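Local coordinates for endo-b-1,4-glucanase (Nasutitermes takasagoensis, PDB 1KS8), which probably catalyses the endohydrolysis of (1->4)-beta-D-glucosidic linkages in cellulose and related beta-glucans, as a family 9 glycosyl hydrolase, at residues A419-Q422 against S423-A427; A66-A69 against T70-W74; R328-A331 against Q332-D336. All blocks are in the same frame, centred on the assembly; numbering follows the deposited sequence.

All three contacts are local, each spanning about two turns of a single helix, so none closes a loop; they follow one another along the chain without nesting or crossing. Contact 2 comes first, on helix 62-78, then contact 3 on helix 324-341, and contact 1 last, on helix 415-430. Contact 1 lies between the other two in space, its centre about 11 Å from either of their centres: Val71 of contact 2 packs on its Ala419-Gly420 backbone, and Ile335 of contact 3 packs on contact 1. Contacts 2 and 3 do not touch. The touches between them, among them a probable hydrogen bond from Ser423 to Val71 O, join an early helix of the (alpha/alpha)6 domain to two late ones.

Contact 1: residues A419-Q422 against S423-A427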
loop_
_atom_site.group_PDB
_atom_site.type_symbol
_atom_site.label_atom_id
_atom_site.label_comp_id
_atom_site.label_asym_id
_atom_site.label_seq_id
_atom_site.Cartn_x
_atom_site.Cartn_y
_atom_site.Cartn_z
ATOM N N ALA A 419 -2.016 -0.378 -3.822
ATOM C CA ALA A 419 -1.236 -1.592 -3.566
ATOM C C ALA A 419 -1.913 -2.895 -3.974
ATOM O O ALA A 419 -1.401 -3.615 -4.833
ATOM C CB ALA A 419 -0.823 -1.651 -2.096
ATOM N N GLY A 420 -3.043 -3.212 -3.353
ATOM C CA GLY A 420 -3.750 -4.435 -3.702
ATOM C C GLY A 420 -4.130 -4.417 -5.171
ATOM O O GLY A 420 -4.015 -5.421 -5.873
ATOM N N PHE A 421 -4.584 -3.251 -5.622
ATOM C CA PHE A 421 -4.983 -3.008 -7.004
ATOM C C PHE A 421 -3.851 -3.367 -7.971
ATOM O O PHE A 421 -4.047 -4.140 -8.912
ATOM C CB PHE A 421 -5.357 -1.526 -7.140
ATOM C CG PHE A 421 -5.677 -1.083 -8.541
ATOM C CD1 PHE A 421 -6.794 -1.570 -9.209
ATOM C CD2 PHE A 421 -4.887 -0.122 -9.166
ATOM C CE1 PHE A 421 -7.123 -1.101 -10.484
ATOM C CE2 PHE A 421 -5.205 0.352 -10.435
ATOM C CZ PHE A 421 -6.326 -0.137 -11.094
ATOM N N GLN A 422 -2.663 -2.820 -7.730
ATOM C CA GLN A 422 -1.532 -3.095 -8.607
ATOM C C GLN A 422 -1.137 -4.567 -8.602
ATOM O O GLN A 422 -0.849 -5.142 -9.654
ATOM C CB GLN A 422 -0.327 -2.232 -8.223
ATOM C CG GLN A 422 0.811 -2.344 -9.231
ATOM C CD GLN A 422 1.914 -1.339 -8.989
ATOM O OE1 GLN A 422 1.678 -0.130 -8.969
ATOM N NE2 GLN A 422 3.133 -1.833 -8.810
ATOM N N SER A 423 -1.126 -5.183 -7.425
ATOM C CA SER A 423 -0.767 -6.589 -7.345
ATOM C C SER A 423 -1.803 -7.458 -8.053
ATOM O O SER A 423 -1.456 -8.476 -8.652
ATOM C CB SER A 423 -0.601 -7.005 -5.882
ATOM O OG SER A 423 0.537 -6.354 -5.333
ATOM N N ALA A 424 -3.070 -7.052 -7.996
ATOM C CA ALA A 424 -4.137 -7.791 -8.665
ATOM C C ALA A 424 -3.958 -7.684 -10.176
ATOM O O ALA A 424 -4.200 -8.643 -10.911
ATOM C CB ALA A 424 -5.505 -7.241 -8.254
ATOM N N LEU A 425 -3.525 -6.515 -10.642
ATOM C CA LEU A 425 -3.301 -6.317 -12.068
ATOM C C LEU A 425 -2.183 -7.239 -12.539
ATOM O O LEU A 425 -2.279 -7.848 -13.603
ATOM C CB LEU A 425 -2.935 -4.858 -12.353
ATOM C CG LEU A 425 -4.086 -3.857 -12.237
ATOM C CD1 LEU A 425 -3.539 -2.439 -12.194
ATOM C CD2 LEU A 425 -5.036 -4.042 -13.414
ATOM N N ALA A 426 -1.120 -7.342 -11.745
ATOM C CA ALA A 426 -0.004 -8.212 -12.095
ATOM C C ALA A 426 -0.498 -9.653 -12.203
ATOM O O ALA A 426 -0.079 -10.395 -13.096
ATOM C CB ALA A 426 1.090 -8.110 -11.038
ATOM N N ALA A 427 -1.389 -10.045 -11.296
ATOM C CA ALA A 427 -1.942 -11.395 -11.304
ATOM C C ALA A 427 -2.777 -11.627 -12.563
ATOM O O ALA A 427 -2.666 -12.672 -13.206
ATOM C CB ALA A 427 -2.794 -11.621 -10.056
#
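Phe421 and Leu425 form an i, i+4 aromatic-aliphatic pair on helix 415-430 of the (alpha/alpha)6 domain, buried along this stretch. Methyl CD1 of Leu425 sits over one face of the Phe421 ring, 3.9 Å from its centroid and 19° off the normal, a CH-pi contact. It is displaced toward the rim, where it comes 3.7 Å from CE2 of Phe421. With CG of Leu425 anti to the carbonyl carbon (chi1 -73°), the side chain leans back over the preceding turn, and its CG rests 3.3 Å from Phe421 O. That same oxygen accepts Leu425 N at 3.0 Å, so the CH-pi contact is added to the i, i+4 backbone bond of the same two residues. On the flank, CB of Ala424 lies 3.3 Å from Gly420 O. The polar side chains look to other helices: OG of Ser423 bonds to Val71 O, while the amide of Gln422 is held at both ends, OE1 by Ser12 and NE2 by Tyr83. Around this turn, Phe421 and Leu425 pack on Ile335 of helix 324-341, Phe421 and Ala424 also on helix 303-319, and Gln422 and Leu425 on helix 5-18.

Contact 2: residues A66-A69 against T70-W74; sequences AYTA and TVLAW
Over one face of the Tyr67 ring stands methyl CG2 of Val71, a turn further along the helix. It makes a CH-pi contact, 3.9 Å from the centroid and 28° off the normal, and leans toward the hydroxyl end of the ring: its nearest ring atom is Tyr67 CE1, at 3.5 Å. Val71 holds CG1 anti to its own N (chi1 175°), which turns CG2 back over the preceding turn, while CG1 goes to helix 415-430. The methyl also rests 3.4 Å from Tyr67 O, the acceptor of Val71 N. Beside this pair runs a second one, Thr68 and Leu72, whose side chains run side by side and point the same way; CG2 of Thr68 meets CD1 of Leu72 at 4.0 Å. The hydroxyl of Thr68 is turned to the previous turn, where OG1 bonds to Pro64 O, which probably helps hold its CG2 methyl toward Leu72. On another flank, OG1 of Thr70 lies 3.0 Å from Ala66 O, which already receives Thr70 N at 2.9 Å; Glu154 OE2 of helix 149-165 is the other partner of the same hydroxyl. In the next shell, Leu251, Trp253 and Lys256 touch Tyr67, and Asp416 packs against both Tyr67 and Thr68. Trp74 takes part in edge-to-face stacks with Trp217, Trp221 and Phe312, joining this end of the helix to helices 212-226 and 303-319. The side chain of Tyr67 lies about 6 Å from that of Glu214, which binds calcium in a structure of this enzyme, though no ion is bound to the chain here. A helix buried along this stretch and touching helices 149-165, 212-226, 303-319 and 415-430 is in keeping with the (alpha/alpha)6 barrel of family 9 glycosyl hydrolases.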
loop_
_atom_site.group_PDB
_atom_site.type_symbol
_atom_site.label_atom_id
_atom_site.label_comp_id
_atom_site.label_asym_id
_atom_site.label_seq_id
_atom_site.Cartn_x
_atom_site.Cartn_y
_atom_site.Cartn_z
ATOM N N ALA A 66 4.553 1.110 4.837
ATOM C CA ALA A 66 5.108 -0.231 4.976
ATOM C C ALA A 66 4.135 -1.253 4.394
ATOM O O ALA A 66 4.541 -2.170 3.679
ATOM C CB ALA A 66 5.384 -0.534 6.448
ATOM N N TYR A 67 2.853 -1.088 4.707
ATOM C CA TYR A 67 1.819 -1.978 4.192
ATOM C C TYR A 67 1.869 -1.975 2.664
ATOM O O TYR A 67 1.814 -3.024 2.020
ATOM C CB TYR A 67 0.438 -1.504 4.654
ATOM C CG TYR A 67 -0.698 -2.070 3.830
ATOM C CD1 TYR A 67 -1.179 -3.362 4.055
ATOM C CD2 TYR A 67 -1.248 -1.336 2.783
ATOM C CE1 TYR A 67 -2.179 -3.908 3.248
ATOM C CE2 TYR A 67 -2.242 -1.871 1.973
ATOM C CZ TYR A 67 -2.701 -3.154 2.208
ATOM O OH TYR A 67 -3.669 -3.686 1.387
ATOM N N THR A 68 1.974 -0.782 2.089
ATOM C CA THR A 68 2.031 -0.642 0.642
ATOM C C THR A 68 3.203 -1.440 0.088
ATOM O O THR A 68 3.058 -2.195 -0.877
ATOM C CB THR A 68 2.194 0.838 0.241
ATOM O OG1 THR A 68 1.010 1.564 0.597
ATOM C CG2 THR A 68 2.433 0.966 -1.259
ATOM N N ALA A 69 4.365 -1.270 0.708
ATOM C CA ALA A 69 5.566 -1.971 0.276
ATOM C C ALA A 69 5.410 -3.486 0.352
ATOM O O ALA A 69 5.812 -4.200 -0.562
ATOM C CB ALA A 69 6.759 -1.523 1.113
ATOM N N THR A 70 4.827 -3.981 1.438
ATOM C CA THR A 70 4.642 -5.420 1.594
ATOM C C THR A 70 3.744 -5.993 0.506
ATOM O O THR A 70 4.074 -7.003 -0.105
ATOM C CB THR A 70 4.027 -5.769 2.967
ATOM O OG1 THR A 70 4.809 -5.162 3.999
ATOM C CG2 THR A 70 4.017 -7.285 3.182
ATOM N N VAL A 71 2.610 -5.347 0.264
ATOM C CA VAL A 71 1.676 -5.829 -0.744
ATOM C C VAL A 71 2.253 -5.739 -2.159
ATOM O O VAL A 71 2.040 -6.638 -2.978
ATOM C CB VAL A 71 0.332 -5.073 -0.636
ATOM C CG1 VAL A 71 -0.602 -5.478 -1.768
ATOM C CG2 VAL A 71 -0.316 -5.394 0.712
ATOM N N LEU A 72 2.993 -4.675 -2.453
ATOM C CA LEU A 72 3.595 -4.561 -3.775
ATOM C C LEU A 72 4.631 -5.672 -3.955
ATOM O O LEU A 72 4.680 -6.314 -5.001
ATOM C CB LEU A 72 4.258 -3.190 -3.962
ATOM C CG LEU A 72 3.326 -1.983 -4.119
ATOM C CD1 LEU A 72 4.174 -0.748 -4.371
ATOM C CD2 LEU A 72 2.346 -2.202 -5.276
ATOM N N ALA A 73 5.451 -5.906 -2.933
ATOM C CA ALA A 73 6.468 -6.954 -3.011
ATOM C C ALA A 73 5.803 -8.325 -3.133
ATOM O O ALA A 73 6.259 -9.186 -3.881
ATOM C CB ALA A 73 7.364 -6.910 -1.771
ATOM N N TRP A 74 4.719 -8.517 -2.391
ATOM C CA TRP A 74 3.972 -9.772 -2.401
ATOM C C TRP A 74 3.523 -10.114 -3.825
ATOM O O TRP A 74 3.684 -11.248 -4.284
ATOM C CB TRP A 74 2.770 -9.626 -1.466
ATOM C CG TRP A 74 1.984 -10.868 -1.170
ATOM C CD1 TRP A 74 2.323 -12.161 -1.456
ATOM C CD2 TRP A 74 0.738 -10.925 -0.469
ATOM N NE1 TRP A 74 1.363 -13.020 -0.969
ATOM C CE2 TRP A 74 0.379 -12.286 -0.359
ATOM C CE3 TRP A 74 -0.110 -9.954 0.080
ATOM C CZ2 TRP A 74 -0.796 -12.701 0.279
ATOM C CZ3 TRP A 74 -1.277 -10.366 0.715
ATOM C CH2 TRP A 74 -1.607 -11.729 0.808
#

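Contact 3: residues R328-A331 against Q332-D336; sequences RQFA and QTQID
Arg328 joins Gln332 through the helix backbone, its O accepting Gln332 N at 3.0 Å, while its guanidinium group leads away to a salt bridge with Glu319. Gln329, on the outer side, accepts Thr333 N on its O; its bent side chain brings NE2 to 3.6 Å from NE2 of Gln332, the two amide planes 84° apart, in contact without bonding. OE1 of Gln332 turns instead to Tyr5. Phe330 meets both Thr333 and Gln334. Its carbonyl O receives OG1 of Thr333 at 2.6 Å, the hydroxyl approaching one of its lone pairs in the plane of the carbonyl, and the backbone N of Thr333 and of Gln334 add two weak bonds to the same oxygen. A chi1 of 66° sets OG1 astride the backbone, flanked by N and C, and it also lies 4.1 Å above the centre of the Phe330 ring. The Gln334 amide, tilted 12° from that ring, brings NE2 to 3.7 Å from CE2 of Phe330. Ala331 ends the row, its O accepting Ile335 N at 3.2 Å. The hydroxyl of Thr333 is thus both donor and acceptor, since NE2 of Gln334 bonds to OG1 at 3.2 Å. NE2 also reaches Gly294 O, and OE1 takes Leu296 N, so polar partners fix the rotation of the amide beside the ring and link this helix to the backbone at Gly294 and Leu296.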
loop_
_atom_site.group_PDB
_atom_site.type_symbol
_atom_site.label_atom_id
_atom_site.label_comp_id
_atom_site.label_asym_id
_atom_site.label_seq_id
_atom_site.Cartn_x
_atom_site.Cartn_y
_atom_site.Cartn_z
ATOM N N ARG A 328 -10.987 -16.224 -9.583
ATOM C CA ARG A 328 -10.275 -15.355 -10.513
ATOM C C ARG A 328 -11.258 -14.507 -11.310
ATOM O O ARG A 328 -11.023 -13.320 -11.543
ATOM C CB ARG A 328 -9.415 -16.196 -11.458
ATOM C CG ARG A 328 -8.179 -16.762 -10.785
ATOM C CD ARG A 328 -7.513 -17.846 -11.615
ATOM N NE ARG A 328 -6.260 -18.270 -10.999
ATOM C CZ ARG A 328 -5.601 -19.384 -11.307
ATOM N NH1 ARG A 328 -6.071 -20.209 -12.233
ATOM N NH2 ARG A 328 -4.460 -19.665 -10.688
ATOM N N GLN A 329 -12.363 -15.117 -11.724
ATOM C CA GLN A 329 -13.379 -14.403 -12.486
ATOM C C GLN A 329 -13.987 -13.287 -11.641
ATOM O O GLN A 329 -14.135 -12.156 -12.109
ATOM C CB GLN A 329 -14.484 -15.365 -12.929
ATOM C CG GLN A 329 -15.620 -14.704 -13.704
ATOM C CD GLN A 329 -15.234 -14.329 -15.125
ATOM O OE1 GLN A 329 -16.015 -13.704 -15.845
ATOM N NE2 GLN A 329 -14.033 -14.714 -15.540
ATOM N N PHE A 330 -14.332 -13.594 -10.393
ATOM C CA PHE A 330 -14.930 -12.576 -9.542
ATOM C C PHE A 330 -13.944 -11.445 -9.285
ATOM O O PHE A 330 -14.315 -10.272 -9.312
ATOM C CB PHE A 330 -15.392 -13.155 -8.204
ATOM C CG PHE A 330 -16.321 -12.240 -7.458
ATOM C CD1 PHE A 330 -17.700 -12.346 -7.619
ATOM C CD2 PHE A 330 -15.817 -11.216 -6.665
ATOM C CE1 PHE A 330 -18.561 -11.438 -7.001
ATOM C CE2 PHE A 330 -16.668 -10.305 -6.046
ATOM C CZ PHE A 330 -18.044 -10.416 -6.216
ATOM N N ALA A 331 -12.690 -11.796 -9.021
ATOM C CA ALA A 331 -11.668 -10.786 -8.783
ATOM C C ALA A 331 -11.603 -9.855 -9.990
ATOM O O ALA A 331 -11.509 -8.638 -9.843
ATOM C CB ALA A 331 -10.321 -11.447 -8.563
ATOM N N GLN A 332 -11.665 -10.433 -11.187
ATOM C CA GLN A 332 -11.612 -9.643 -12.411
ATOM C C GLN A 332 -12.790 -8.673 -12.520
ATOM O O GLN A 332 -12.630 -7.557 -13.017
ATOM C CB GLN A 332 -11.579 -10.557 -13.643
ATOM C CG GLN A 332 -11.314 -9.804 -14.943
ATOM C CD GLN A 332 -11.411 -10.682 -16.180
ATOM O OE1 GLN A 332 -11.032 -10.266 -17.275
ATOM N NE2 GLN A 332 -11.928 -11.893 -16.014
ATOM N N THR A 333 -13.975 -9.079 -12.066
ATOM C CA THR A 333 -15.119 -8.175 -12.159
ATOM C C THR A 333 -14.906 -6.929 -11.303
ATOM O O THR A 333 -15.360 -5.843 -11.657
ATOM C CB THR A 333 -16.449 -8.839 -11.719
ATOM O OG1 THR A 333 -16.406 -9.141 -10.319
ATOM C CG2 THR A 333 -16.703 -10.111 -12.516
ATOM N N GLN A 334 -14.216 -7.084 -10.178
ATOM C CA GLN A 334 -13.974 -5.950 -9.296
ATOM C C GLN A 334 -12.961 -4.999 -9.914
ATOM O O GLN A 334 -13.157 -3.782 -9.909
ATOM C CB GLN A 334 -13.501 -6.444 -7.928
ATOM C CG GLN A 334 -14.530 -7.335 -7.249
ATOM C CD GLN A 334 -15.875 -6.645 -7.090
ATOM O OE1 GLN A 334 -16.008 -5.697 -6.323
ATOM N NE2 GLN A 334 -16.876 -7.115 -7.829
ATOM N N ILE A 335 -11.879 -5.551 -10.452
ATOM C CA ILE A 335 -10.875 -4.723 -11.099
ATOM C C ILE A 335 -11.520 -4.060 -12.319
ATOM O O ILE A 335 -11.331 -2.869 -12.562
ATOM C CB ILE A 335 -9.657 -5.565 -11.540
ATOM C CG1 ILE A 335 -8.984 -6.187 -10.309
ATOM C CG2 ILE A 335 -8.672 -4.703 -12.318
ATOM C CD1 ILE A 335 -8.540 -5.181 -9.255
ATOM N N ASP A 336 -12.302 -4.828 -13.074
ATOM C CA ASP A 336 -12.964 -4.284 -14.254
ATOM C C ASP A 336 -13.952 -3.173 -13.915
ATOM O O ASP A 336 -14.175 -2.271 -14.726
ATOM C CB ASP A 336 -13.661 -5.396 -15.040
ATOM C CG ASP A 336 -12.680 -6.272 -15.796
ATOM O OD1 ASP A 336 -11.475 -5.943 -15.805
ATOM O OD2 ASP A 336 -13.110 -7.287 -16.387
#